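Uncharacterized protein (PDB 6R1J) probably helps form membrane pores as the AhlC component of the tripartite toxin AHL of Aeromonas hydrophila, here a soluble engineered head mutant. Local coordinates at residues Pro27-Val40 and Ala109-Ile123. The protein carries 3 engineered substitutions. Numbering follows the deposited sequence.
Sequences PQNAVNIQQNVGEV and ANDRITQDNIALQRI
N36 reaches from one helix to the backbone of the other, an example of how a buried amide can be satisfied across a helix pair. With CG anti to the backbone N (chi1 -175°), its ND2 donates to A109 O over 2.9 Å, in a bond bent to 151° at the hydrogen. A109 O also accepts the helical bond from I113 N, while ND2 spends its second donation on a water that in turn donates to D116 OD2. The planes of the N36 amide and the R112 guanidinium are 26° apart, with R112 NH2 3.7 Å from N36 OD1.

The amide of N32 binds D116 directly: ND2 donates almost straight to D116 OD1 over 3.1 Å, arriving from above the carboxylate plane. Q28 NE2, one turn earlier, bonds N32 OD1 and so fixes that amide's rotation. E39 and R112 stop short of a salt bridge; a water lies between E39 OE1 and R112 NH2 and links them.

The two segments run roughly antiparallel, their axes 9.0 Å apart at closest approach, and two side chains of helix 28-70 act as knobs in holes of helix 78-157, consistent with the elongated helical bundle of this all-helical chain. N29 fills the hole made by D116, A119, L120 and I123; I33 enters that of I113, D116, N117 and L120, its CD1 3.3 Å from N117 OD1, which is hydrogen-bonded to T204 of helix 163-236.

Apolar contacts line the flank beside these knobs. L120 brings CD2 within 3.8 Å of P27 CG and CD1 near I33 CD1, whereas I113 CD1 meets V37 CG1, and V40 CG2 touches A109 CB. V37 and V40 also pack on helix 5-21, and A30 on F200.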
ATOM      1  N   PRO A  27      -0.477   0.941  20.976  1.00 35.41           N
ATOM      2  CA  PRO A  27       0.572   0.559  21.912  1.00 41.66           C
ATOM      3  C   PRO A  27       1.631   1.624  22.172  1.00 39.68           C
ATOM      4  O   PRO A  27       1.672   2.665  21.490  1.00 32.95           O
ATOM      5  CB  PRO A  27       1.232  -0.661  21.259  1.00 44.37           C
ATOM      6  CG  PRO A  27       0.898  -0.534  19.784  1.00 42.24           C
ATOM      7  CD  PRO A  27      -0.450   0.143  19.734  1.00 41.38           C
ATOM      8  N   GLN A  28       2.502   1.298  23.128  1.00 34.59           N
ATOM      9  CA  GLN A  28       3.525   2.219  23.663  1.00 36.95           C
ATOM     10  C   GLN A  28       4.324   2.855  22.506  1.00 36.51           C
ATOM     11  O   GLN A  28       4.540   4.069  22.570  1.00 33.56           O
ATOM     12  CB  GLN A  28       4.485   1.510  24.620  1.00 35.60           C
ATOM     13  CG  GLN A  28       5.516   2.465  25.200  1.00 36.21           C
ATOM     14  CD  GLN A  28       4.884   3.465  26.137  1.00 40.90           C
ATOM     15  OE1 GLN A  28       4.106   3.083  27.019  1.00 41.31           O
ATOM     16  NE2 GLN A  28       5.210   4.745  25.974  1.00 35.13           N
ATOM     17  N   ASN A  29       4.769   2.090  21.504  1.00 34.19           N
ATOM     18  CA  ASN A  29       5.590   2.682  20.409  1.00 32.12           C
ATOM     19  C   ASN A  29       4.816   3.792  19.674  1.00 28.57           C
ATOM     20  O   ASN A  29       5.514   4.721  19.212  1.00 34.36           O
ATOM     21  CB  ASN A  29       6.151   1.646  19.438  1.00 31.31           C
ATOM     22  CG  ASN A  29       7.132   0.702  20.102  1.00 30.95           C
ATOM     23  OD1 ASN A  29       8.261   1.068  20.400  1.00 35.32           O
ATOM     24  ND2 ASN A  29       6.700  -0.513  20.310  1.00 32.36           N
ATOM     25  N   ALA A  30       3.487   3.695  19.543  1.00 33.12           N
ATOM     26  CA  ALA A  30       2.619   4.718  18.911  1.00 33.56           C
ATOM     27  C   ALA A  30       2.580   5.952  19.814  1.00 38.28           C
ATOM     28  O   ALA A  30       2.734   7.087  19.340  1.00 31.99           O
ATOM     29  CB  ALA A  30       1.251   4.169  18.677  1.00 35.19           C
ATOM     30  N   VAL A  31       2.434   5.739  21.118  1.00 34.25           N
ATOM     31  CA  VAL A  31       2.477   6.851  22.098  1.00 33.78           C
ATOM     32  C   VAL A  31       3.864   7.503  22.069  1.00 26.13           C
ATOM     33  O   VAL A  31       3.926   8.732  22.192  1.00 32.91           O
ATOM     34  CB  VAL A  31       2.070   6.382  23.508  1.00 34.91           C
ATOM     35  CG1 VAL A  31       2.166   7.528  24.492  1.00 34.44           C
ATOM     36  CG2 VAL A  31       0.664   5.838  23.500  1.00 35.19           C
ATOM     37  N   ASN A  32       4.949   6.745  21.911  1.00 28.95           N
ATOM     38  CA  ASN A  32       6.310   7.300  21.769  1.00 30.69           C
ATOM     39  C   ASN A  32       6.354   8.316  20.613  1.00 35.85           C
ATOM     40  O   ASN A  32       6.861   9.414  20.805  1.00 32.96           O
ATOM     41  CB  ASN A  32       7.342   6.219  21.517  1.00 31.27           C
ATOM     42  CG  ASN A  32       7.589   5.313  22.714  1.00 38.67           C
ATOM     43  OD1 ASN A  32       7.035   5.531  23.795  1.00 32.87           O
ATOM     44  ND2 ASN A  32       8.363   4.266  22.489  1.00 29.58           N
ATOM     45  N   ILE A  33       5.784   7.969  19.464  1.00 35.28           N
ATOM     46  CA  ILE A  33       5.806   8.849  18.249  1.00 33.00           C
ATOM     47  C   ILE A  33       4.911  10.057  18.508  1.00 31.80           C
ATOM     48  O   ILE A  33       5.292  11.175  18.101  1.00 31.26           O
ATOM     49  CB  ILE A  33       5.333   8.051  17.012  1.00 31.26           C
ATOM     50  CG1 ILE A  33       6.292   6.915  16.722  1.00 33.60           C
ATOM     51  CG2 ILE A  33       5.160   8.962  15.809  1.00 37.17           C
ATOM     52  CD1 ILE A  33       5.805   5.915  15.693  1.00 34.50           C
ATOM     53  N   GLN A  34       3.724   9.835  19.074  1.00 33.02           N
ATOM     54  CA  GLN A  34       2.747  10.926  19.371  1.00 32.72           C
ATOM     55  C   GLN A  34       3.447  11.982  20.229  1.00 34.47           C
ATOM     56  O   GLN A  34       3.299  13.212  19.957  1.00 36.46           O
ATOM     57  CB  GLN A  34       1.496  10.408  20.088  1.00 32.72           C
ATOM     58  CG  GLN A  34       0.542   9.619  19.183  1.00 37.86           C
ATOM     59  CD  GLN A  34      -0.738   9.202  19.869  1.00 38.46           C
ATOM     60  OE1 GLN A  34      -0.705   8.814  21.028  1.00 40.63           O
ATOM     61  NE2 GLN A  34      -1.877   9.282  19.183  1.00 35.71           N
ATOM     62  N   GLN A  35       4.205  11.547  21.226  1.00 35.66           N
ATOM     63  CA  GLN A  35       4.885  12.505  22.135  1.00 36.31           C
ATOM     64  C   GLN A  35       6.004  13.214  21.358  1.00 37.81           C
ATOM     65  O   GLN A  35       6.171  14.400  21.534  1.00 33.23           O
ATOM     66  CB  GLN A  35       5.417  11.772  23.361  1.00 38.91           C
ATOM     67  CG  GLN A  35       4.281  11.309  24.266  1.00 49.33           C
ATOM     68  CD  GLN A  35       3.622  12.496  24.921  1.00 57.82           C
ATOM     69  OE1 GLN A  35       4.302  13.359  25.489  1.00 64.62           O
ATOM     70  NE2 GLN A  35       2.305  12.544  24.809  1.00 52.65           N
ATOM     71  N   ASN A  36       6.816  12.457  20.634  1.00 33.72           N
ATOM     72  CA  ASN A  36       7.937  12.966  19.809  1.00 37.40           C
ATOM     73  C   ASN A  36       7.410  14.026  18.828  1.00 37.76           C
ATOM     74  O   ASN A  36       7.932  15.133  18.843  1.00 38.99           O
ATOM     75  CB  ASN A  36       8.605  11.795  19.089  1.00 34.27           C
ATOM     76  CG  ASN A  36       9.838  12.162  18.306  1.00 33.06           C
ATOM     77  OD1 ASN A  36      10.141  13.342  18.145  1.00 35.86           O
ATOM     78  ND2 ASN A  36      10.591  11.148  17.897  1.00 32.97           N
ATOM     79  N   VAL A  37       6.411  13.703  18.007  1.00 36.44           N
ATOM     80  CA  VAL A  37       5.928  14.663  16.973  1.00 34.69           C
ATOM     81  C   VAL A  37       5.325  15.886  17.660  1.00 38.16           C
ATOM     82  O   VAL A  37       5.434  16.991  17.106  1.00 36.54           O
ATOM     83  CB  VAL A  37       4.960  14.047  15.957  1.00 32.11           C
ATOM     84  CG1 VAL A  37       5.665  12.944  15.195  1.00 30.84           C
ATOM     85  CG2 VAL A  37       3.640  13.593  16.519  1.00 32.10           C
ATOM     86  N   GLY A  38       4.642  15.706  18.780  1.00 34.54           N
ATOM     87  CA  GLY A  38       4.141  16.857  19.545  1.00 33.72           C
ATOM     88  C   GLY A  38       5.265  17.817  19.893  1.00 36.59           C
ATOM     89  O   GLY A  38       5.066  19.041  19.707  1.00 39.97           O
ATOM     90  N   GLU A  39       6.386  17.288  20.389  1.00 37.11           N
ATOM     91  CA  GLU A  39       7.585  18.075  20.781  1.00 40.35           C
ATOM     92  C   GLU A  39       8.235  18.685  19.530  1.00 39.28           C
ATOM     93  O   GLU A  39       8.803  19.761  19.631  1.00 39.10           O
ATOM     94  CB  GLU A  39       8.630  17.207  21.481  1.00 45.75           C
ATOM     95  CG  GLU A  39       8.214  16.675  22.843  1.00 48.64           C
ATOM     96  CD  GLU A  39       9.033  15.474  23.318  1.00 53.25           C
ATOM     97  OE1 GLU A  39       9.899  14.962  22.545  1.00 49.95           O
ATOM     98  OE2 GLU A  39       8.806  15.026  24.467  1.00 64.09           O
ATOM     99  N   VAL A  40       8.239  17.982  18.402  1.00 37.71           N
ATOM    100  CA  VAL A  40       8.832  18.519  17.140  1.00 37.23           C
ATOM    101  C   VAL A  40       8.030  19.746  16.715  1.00 33.93           C
ATOM    102  O   VAL A  40       8.648  20.749  16.391  1.00 36.75           O
ATOM    103  CB  VAL A  40       8.873  17.457  16.026  1.00 32.99           C
ATOM    104  CG1 VAL A  40       9.210  18.050  14.682  1.00 36.84           C
ATOM    105  CG2 VAL A  40       9.897  16.405  16.357  1.00 37.14           C
ATOM    106  N   ALA A 109      15.342  13.333  16.544  1.00 33.21           N
ATOM    107  CA  ALA A 109      13.894  13.126  16.655  1.00 34.79           C
ATOM    108  C   ALA A 109      13.430  12.163  15.546  1.00 38.35           C
ATOM    109  O   ALA A 109      12.569  11.281  15.824  1.00 32.05           O
ATOM    110  CB  ALA A 109      13.162  14.446  16.576  1.00 31.71           C
ATOM    111  N   ASN A 110      13.894  12.394  14.315  1.00 31.90           N
ATOM    112  CA  ASN A 110      13.425  11.596  13.150  1.00 31.44           C
ATOM    113  C   ASN A 110      13.877  10.138  13.331  1.00 30.68           C
ATOM    114  O   ASN A 110      13.106   9.226  13.035  1.00 29.35           O
ATOM    115  CB  ASN A 110      13.932  12.164  11.826  1.00 30.01           C
ATOM    116  CG  ASN A 110      13.191  11.597  10.637  1.00 30.24           C
ATOM    117  OD1 ASN A 110      11.963  11.471  10.648  1.00 32.75           O
ATOM    118  ND2 ASN A 110      13.940  11.269   9.608  1.00 37.35           N
ATOM    119  N   ASP A 111      15.103   9.918  13.767  1.00 32.73           N
ATOM    120  CA  ASP A 111      15.637   8.538  13.970  1.00 36.00           C
ATOM    121  C   ASP A 111      14.790   7.767  15.001  1.00 32.17           C
ATOM    122  O   ASP A 111      14.626   6.554  14.814  1.00 35.63           O
ATOM    123  CB  ASP A 111      17.113   8.579  14.368  1.00 34.64           C
ATOM    124  CG  ASP A 111      18.028   9.007  13.229  1.00 38.70           C
ATOM    125  OD1 ASP A 111      17.543   9.130  12.078  1.00 39.81           O
ATOM    126  OD2 ASP A 111      19.179   9.254  13.507  1.00 37.58           O
ATOM    127  N   ARG A 112      14.275   8.438  16.033  1.00 34.17           N
ATOM    128  CA  ARG A 112      13.411   7.814  17.074  1.00 36.41           C
ATOM    129  C   ARG A 112      12.083   7.460  16.415  1.00 34.10           C
ATOM    130  O   ARG A 112      11.529   6.380  16.707  1.00 32.76           O
ATOM    131  CB  ARG A 112      13.261   8.688  18.329  1.00 35.00           C
ATOM    132  CG  ARG A 112      14.512   8.763  19.196  1.00 37.34           C
ATOM    133  CD  ARG A 112      14.218   9.305  20.587  1.00 39.09           C
ATOM    134  NE  ARG A 112      13.331  10.480  20.580  1.00 41.00           N
ATOM    135  CZ  ARG A 112      13.766  11.743  20.455  1.00 44.17           C
ATOM    136  NH1 ARG A 112      15.053  11.994  20.309  1.00 47.83           N
ATOM    137  NH2 ARG A 112      12.922  12.759  20.472  1.00 41.55           N
ATOM    138  N   ILE A 113      11.579   8.302  15.519  1.00 28.75           N
ATOM    139  CA  ILE A 113      10.346   7.960  14.773  1.00 29.16           C
ATOM    140  C   ILE A 113      10.596   6.674  13.990  1.00 26.29           C
ATOM    141  O   ILE A 113       9.758   5.769  14.087  1.00 31.52           O
ATOM    142  CB  ILE A 113       9.846   9.092  13.831  1.00 29.21           C
ATOM    143  CG1 ILE A 113       9.596  10.374  14.619  1.00 35.21           C
ATOM    144  CG2 ILE A 113       8.617   8.565  13.134  1.00 27.89           C
ATOM    145  CD1 ILE A 113       8.954  11.501  13.827  1.00 37.63           C
ATOM    146  N   THR A 114      11.677   6.593  13.247  1.00 31.82           N
ATOM    147  CA  THR A 114      11.980   5.386  12.419  1.00 35.59           C
ATOM    148  C   THR A 114      12.052   4.118  13.303  1.00 33.91           C
ATOM    149  O   THR A 114      11.477   3.087  12.943  1.00 31.12           O
ATOM    150  CB  THR A 114      13.349   5.520  11.765  1.00 35.06           C
ATOM    151  OG1 THR A 114      13.367   6.742  11.045  1.00 38.58           O
ATOM    152  CG2 THR A 114      13.710   4.353  10.876  1.00 38.68           C
ATOM    153  N   GLN A 115      12.727   4.186  14.445  1.00 31.60           N
ATOM    154  CA  GLN A 115      12.823   3.010  15.376  1.00 34.88           C
ATOM    155  C   GLN A 115      11.435   2.631  15.899  1.00 30.02           C
ATOM    156  O   GLN A 115      11.060   1.417  15.856  1.00 32.03           O
ATOM    157  CB  GLN A 115      13.906   3.273  16.441  1.00 32.69           C
ATOM    158  CG  GLN A 115      15.304   3.381  15.836  1.00 35.95           C
ATOM    159  CD  GLN A 115      15.751   2.094  15.181  1.00 38.67           C
ATOM    160  OE1 GLN A 115      15.478   1.008  15.678  1.00 39.03           O
ATOM    161  NE2 GLN A 115      16.448   2.189  14.057  1.00 36.86           N
ATOM    162  N   ASP A 116      10.607   3.592  16.312  1.00 29.60           N
ATOM    163  CA  ASP A 116       9.245   3.294  16.784  1.00 30.63           C
ATOM    164  C   ASP A 116       8.425   2.718  15.618  1.00 32.90           C
ATOM    165  O   ASP A 116       7.601   1.796  15.825  1.00 29.96           O
ATOM    166  CB  ASP A 116       8.627   4.508  17.473  1.00 33.63           C
ATOM    167  CG  ASP A 116       9.200   4.764  18.870  1.00 39.46           C
ATOM    168  OD1 ASP A 116       9.370   3.760  19.593  1.00 35.01           O
ATOM    169  OD2 ASP A 116       9.458   5.961  19.217  1.00 34.14           O
ATOM    170  N   ASN A 117       8.630   3.217  14.401  1.00 33.63           N
ATOM    171  CA  ASN A 117       7.890   2.674  13.231  1.00 31.00           C
ATOM    172  C   ASN A 117       8.236   1.198  13.016  1.00 25.60           C
ATOM    173  O   ASN A 117       7.302   0.413  12.827  1.00 30.02           O
ATOM    174  CB  ASN A 117       8.194   3.440  11.949  1.00 32.51           C
ATOM    175  CG  ASN A 117       7.351   4.693  11.841  1.00 45.57           C
ATOM    176  OD1 ASN A 117       6.432   4.897  12.639  1.00 43.17           O
ATOM    177  ND2 ASN A 117       7.573   5.476  10.796  1.00 54.07           N
ATOM    178  N   ILE A 118       9.515   0.878  12.968  1.00 31.40           N
ATOM    179  CA  ILE A 118       9.980  -0.529  12.829  1.00 34.50           C
ATOM    180  C   ILE A 118       9.350  -1.376  13.950  1.00 35.29           C
ATOM    181  O   ILE A 118       8.793  -2.444  13.642  1.00 35.49           O
ATOM    182  CB  ILE A 118      11.513  -0.542  12.796  1.00 38.87           C
ATOM    183  CG1 ILE A 118      12.002   0.165  11.534  1.00 38.35           C
ATOM    184  CG2 ILE A 118      12.055  -1.956  12.881  1.00 39.28           C
ATOM    185  CD1 ILE A 118      13.469   0.423  11.513  1.00 37.72           C
ATOM    186  N   ALA A 119       9.392  -0.919  15.210  1.00 35.22           N
ATOM    187  CA  ALA A 119       8.803  -1.639  16.376  1.00 33.52           C
ATOM    188  C   ALA A 119       7.302  -1.835  16.122  1.00 35.80           C
ATOM    189  O   ALA A 119       6.796  -2.932  16.343  1.00 32.83           O
ATOM    190  CB  ALA A 119       9.075  -0.902  17.681  1.00 33.06           C
ATOM    191  N   LEU A 120       6.578  -0.821  15.634  1.00 34.56           N
ATOM    192  CA  LEU A 120       5.134  -0.990  15.333  1.00 32.86           C
ATOM    193  C   LEU A 120       4.909  -2.026  14.216  1.00 30.33           C
ATOM    194  O   LEU A 120       3.927  -2.786  14.338  1.00 35.98           O
ATOM    195  CB  LEU A 120       4.510   0.346  14.941  1.00 35.99           C
ATOM    196  CG  LEU A 120       4.215   1.275  16.107  1.00 41.00           C
ATOM    197  CD1 LEU A 120       3.683   2.606  15.579  1.00 44.69           C
ATOM    198  CD2 LEU A 120       3.244   0.621  17.086  1.00 42.35           C
ATOM    199  N   GLN A 121       5.782  -2.036  13.209  1.00 30.68           N
ATOM    200  CA  GLN A 121       5.724  -3.005  12.085  1.00 33.49           C
ATOM    201  C   GLN A 121       5.882  -4.437  12.612  1.00 34.44           C
ATOM    202  O   GLN A 121       5.109  -5.278  12.195  1.00 33.02           O
ATOM    203  CB  GLN A 121       6.774  -2.642  11.060  1.00 32.01           C
ATOM    204  CG  GLN A 121       6.369  -1.413  10.256  1.00 40.08           C
ATOM    205  CD  GLN A 121       7.405  -1.175   9.198  1.00 40.61           C
ATOM    206  OE1 GLN A 121       8.227  -0.264   9.289  1.00 43.79           O
ATOM    207  NE2 GLN A 121       7.445  -2.099   8.252  1.00 45.20           N
ATOM    208  N   ARG A 122       6.814  -4.678  13.542  1.00 34.96           N
ATOM    209  CA  ARG A 122       7.004  -6.026  14.149  1.00 37.43           C
ATOM    210  C   ARG A 122       5.703  -6.415  14.832  1.00 33.86           C
ATOM    211  O   ARG A 122       5.238  -7.523  14.636  1.00 36.84           O
ATOM    212  CB  ARG A 122       8.149  -6.080  15.161  1.00 36.25           C
ATOM    213  CG  ARG A 122       9.525  -5.788  14.602  1.00 40.03           C
ATOM    214  CD  ARG A 122      10.603  -6.056  15.658  1.00 41.79           C
ATOM    215  NE  ARG A 122      11.911  -5.856  15.078  1.00 37.65           N
ATOM    216  CZ  ARG A 122      12.638  -4.773  15.207  1.00 45.29           C
ATOM    217  NH1 ARG A 122      12.217  -3.740  15.939  1.00 53.17           N
ATOM    218  NH2 ARG A 122      13.804  -4.726  14.595  1.00 51.59           N
ATOM    219  N   ILE A 123       5.084  -5.477  15.533  1.00 34.35           N
ATOM    220  CA  ILE A 123       3.803  -5.708  16.232  1.00 37.76           C
ATOM    221  C   ILE A 123       2.701  -6.052  15.211  1.00 35.96           C
ATOM    222  O   ILE A 123       1.912  -6.965  15.505  1.00 33.26           O
ATOM    223  CB  ILE A 123       3.476  -4.505  17.129  1.00 35.75           C
ATOM    224  CG1 ILE A 123       4.451  -4.465  18.313  1.00 44.78           C
ATOM    225  CG2 ILE A 123       2.042  -4.554  17.608  1.00 37.23           C
ATOM    226  CD1 ILE A 123       4.298  -3.256  19.213  1.00 41.42           C
TER
HETATM  227  O   HOH W   1       9.309   8.630  18.472  1.00 32.25           O
HETATM  228  O   HOH W   2      10.364  12.499  22.202  1.00 50.05           O